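Local coordinates for tubulin-like protein CetZ (Methanosaeta thermophila, PDB 3ZID), which binds GTP and probably hydrolyses it as a tubulin/FtsZ-type cytoskeletal GTPase, and is probably involved in the control of cell shape, at residues Ala141-Arg146 with Leu173-Tyr178. Numbering follows the deposited sequence.
Sequences AVLPFR and LVDNQY. With GDP (guanosine-5'-diphosphate), chain C.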
# COMPACT_ATOMS: atom_id res chain seq x y z
N ALA A 141 -0.37 -0.21 -1.67
CA ALA A 141 0.94 -0.23 -2.34
C ALA A 141 2.08 0.25 -1.43
O ALA A 141 2.13 1.43 -1.07
CB ALA A 141 0.88 0.62 -3.57
N VAL A 142 2.99 -0.66 -1.08
CA VAL A 142 4.09 -0.31 -0.19
C VAL A 142 5.34 0.15 -0.96
O VAL A 142 5.89 -0.61 -1.76
CB VAL A 142 4.45 -1.48 0.73
CG1 VAL A 142 5.63 -1.12 1.60
CG2 VAL A 142 3.21 -1.90 1.58
N LEU A 143 5.78 1.38 -0.71
CA LEU A 143 6.92 1.99 -1.42
C LEU A 143 8.24 1.64 -0.78
O LEU A 143 8.29 1.44 0.43
CB LEU A 143 6.78 3.52 -1.43
CG LEU A 143 5.41 4.02 -1.87
CD1 LEU A 143 5.35 5.53 -1.76
CD2 LEU A 143 5.11 3.55 -3.28
N PRO A 144 9.33 1.62 -1.58
CA PRO A 144 10.64 1.18 -1.08
C PRO A 144 11.28 2.17 -0.11
O PRO A 144 10.87 3.32 -0.04
CB PRO A 144 11.49 1.07 -2.36
CG PRO A 144 10.88 2.03 -3.30
CD PRO A 144 9.39 1.98 -3.01
N PHE A 145 12.25 1.70 0.66
CA PHE A 145 13.17 2.60 1.38
C PHE A 145 13.94 3.42 0.35
O PHE A 145 14.25 2.91 -0.71
CB PHE A 145 14.16 1.81 2.22
CG PHE A 145 13.53 1.02 3.32
CD1 PHE A 145 12.91 1.66 4.37
CD2 PHE A 145 13.58 -0.37 3.30
CE1 PHE A 145 12.34 0.94 5.40
CE2 PHE A 145 13.03 -1.10 4.33
CZ PHE A 145 12.40 -0.44 5.39
N ARG A 146 14.21 4.68 0.66
CA ARG A 146 14.92 5.60 -0.24
C ARG A 146 16.22 5.04 -0.81
O ARG A 146 16.48 5.13 -2.02
CB ARG A 146 15.18 6.91 0.51
CG ARG A 146 15.97 7.99 -0.24
CD ARG A 146 16.01 9.22 0.65
NE ARG A 146 14.70 9.87 0.65
CZ ARG A 146 14.21 10.63 1.63
NH1 ARG A 146 14.91 10.81 2.74
NH2 ARG A 146 13.01 11.17 1.52
N LEU A 173 -1.29 4.41 -0.38
CA LEU A 173 0.17 4.45 -0.40
C LEU A 173 0.74 4.23 0.99
O LEU A 173 0.34 4.89 1.93
CB LEU A 173 0.65 5.80 -0.94
CG LEU A 173 0.24 6.15 -2.38
CD1 LEU A 173 0.70 7.56 -2.71
CD2 LEU A 173 0.81 5.13 -3.38
N VAL A 174 1.71 3.33 1.10
CA VAL A 174 2.43 3.09 2.34
C VAL A 174 3.91 3.37 2.05
O VAL A 174 4.55 2.68 1.24
CB VAL A 174 2.26 1.63 2.82
CG1 VAL A 174 2.92 1.41 4.19
CG2 VAL A 174 0.77 1.25 2.87
N ASP A 175 4.46 4.39 2.69
CA ASP A 175 5.84 4.80 2.41
C ASP A 175 6.81 4.24 3.44
O ASP A 175 6.93 4.76 4.53
CB ASP A 175 5.94 6.32 2.38
CG ASP A 175 7.33 6.81 1.94
OD1 ASP A 175 8.19 5.98 1.58
OD2 ASP A 175 7.54 8.04 1.92
N ASN A 176 7.52 3.17 3.07
CA ASN A 176 8.47 2.55 4.00
C ASN A 176 9.49 3.56 4.52
O ASN A 176 9.90 3.50 5.68
CB ASN A 176 9.21 1.37 3.35
CG ASN A 176 8.49 0.04 3.51
OD1 ASN A 176 7.43 -0.05 4.13
ND2 ASN A 176 9.08 -1.02 2.93
N GLN A 177 9.90 4.49 3.67
CA GLN A 177 10.95 5.43 4.04
C GLN A 177 10.50 6.35 5.15
O GLN A 177 11.16 6.48 6.17
CB GLN A 177 11.40 6.25 2.82
CG GLN A 177 12.60 7.16 3.09
CD GLN A 177 13.80 6.40 3.65
OE1 GLN A 177 14.21 5.38 3.09
NE2 GLN A 177 14.36 6.89 4.75
N TYR A 178 9.34 6.97 4.95
CA TYR A 178 8.82 7.88 5.94
C TYR A 178 8.54 7.14 7.25
O TYR A 178 8.73 7.69 8.34
CB TYR A 178 7.54 8.53 5.42
CG TYR A 178 6.98 9.56 6.38
CD1 TYR A 178 7.66 10.76 6.60
CD2 TYR A 178 5.81 9.32 7.10
CE1 TYR A 178 7.17 11.70 7.48
CE2 TYR A 178 5.32 10.26 8.00
CZ TYR A 178 6.00 11.45 8.18
OH TYR A 178 5.52 12.39 9.07
PB GDP C . 8.38 -9.98 -3.60
O1B GDP C . 7.06 -9.34 -4.01
O2B GDP C . 8.13 -11.12 -2.63
O3B GDP C . 9.07 -10.49 -4.85
O3A GDP C . 9.34 -8.86 -2.96
PA GDP C . 8.99 -8.09 -1.59
O1A GDP C . 9.89 -8.54 -0.49
O2A GDP C . 7.53 -8.15 -1.22
O5' GDP C . 9.32 -6.60 -2.06
C5' GDP C . 10.45 -5.94 -1.52
C4' GDP C . 10.00 -4.55 -1.07
O4' GDP C . 9.06 -4.72 -0.01
C3' GDP C . 11.18 -3.81 -0.51
O3' GDP C . 10.91 -2.42 -0.68
C2' GDP C . 11.14 -4.19 0.94
O2' GDP C . 11.74 -3.16 1.72
C1' GDP C . 9.65 -4.25 1.21
N9 GDP C . 9.24 -5.21 2.23
C8 GDP C . 9.54 -6.52 2.29
N7 GDP C . 8.92 -7.10 3.35
C5 GDP C . 8.21 -6.14 3.96
C6 GDP C . 7.31 -6.06 5.12
O6 GDP C . 7.10 -7.06 5.81
N1 GDP C . 6.76 -4.88 5.41
C2 GDP C . 6.99 -3.78 4.69
N2 GDP C . 6.40 -2.63 5.07
N3 GDP C . 7.80 -3.75 3.60
C4 GDP C . 8.41 -4.90 3.21
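Asn176 has chi1 at -89°, skewed from the usual staggered position, and with chi2 near 0° this presents OD1 and ND2 side by side to the guanine of GDP, while Gln177, CG anti to the backbone N and the chain bent at chi2 (55°), folds its amide back toward Arg146. Strands 141-143 and 173-175 pair in parallel: Val174 N donates to Ala141 O, and Leu143 N to Val174 O at 2.6 Å, almost along the C=O axis. Val142 and Val174 lie side by side on one face, Val142 CG2 3.9 Å from Val174 CB, beta-branched residues suited to an extended strand. Leu143 points to the other face and packs on Leu160 of helix 150-165. Where the strands end, Asn176 N bonds to Leu143 O, and Asp175 N-caps the following helix, its carboxylate short enough for OD1 to accept from Gln177 N at 3.1 Å. An amide suits Asn176 because it donates and accepts at once: ND2 gives to GDP N3 at 3.1 Å while OD1 takes from N2 at 2.9 Å. Asn176 CB sits over one face of the Phe145 ring, offset toward its rim, 4.0 Å from the centroid in a CH-pi contact; the flat ring covers this methylene while CE2 comes 3.6 Å from GDP O2'. An alanine in place of Phe145 would probably lose that cover, making the amide's position less well fixed. The glutamine side chain is long enough to reach back to a backbone N-H, OE1 of Gln177 accepting from Arg146 N at 2.5 Å on an in-plane lone pair, while Gln177 CG lies over one face of the poorly ordered guanidinium. Together these form the C-terminal ends of the parallel strands of a beta-alpha-beta unit (136-143, 150-165, 172-175) in the Rossmann-like GTPase domain of the tubulin/FtsZ family, where loops and helix starts beyond the strand ends help build the guanine-nucleotide pocket.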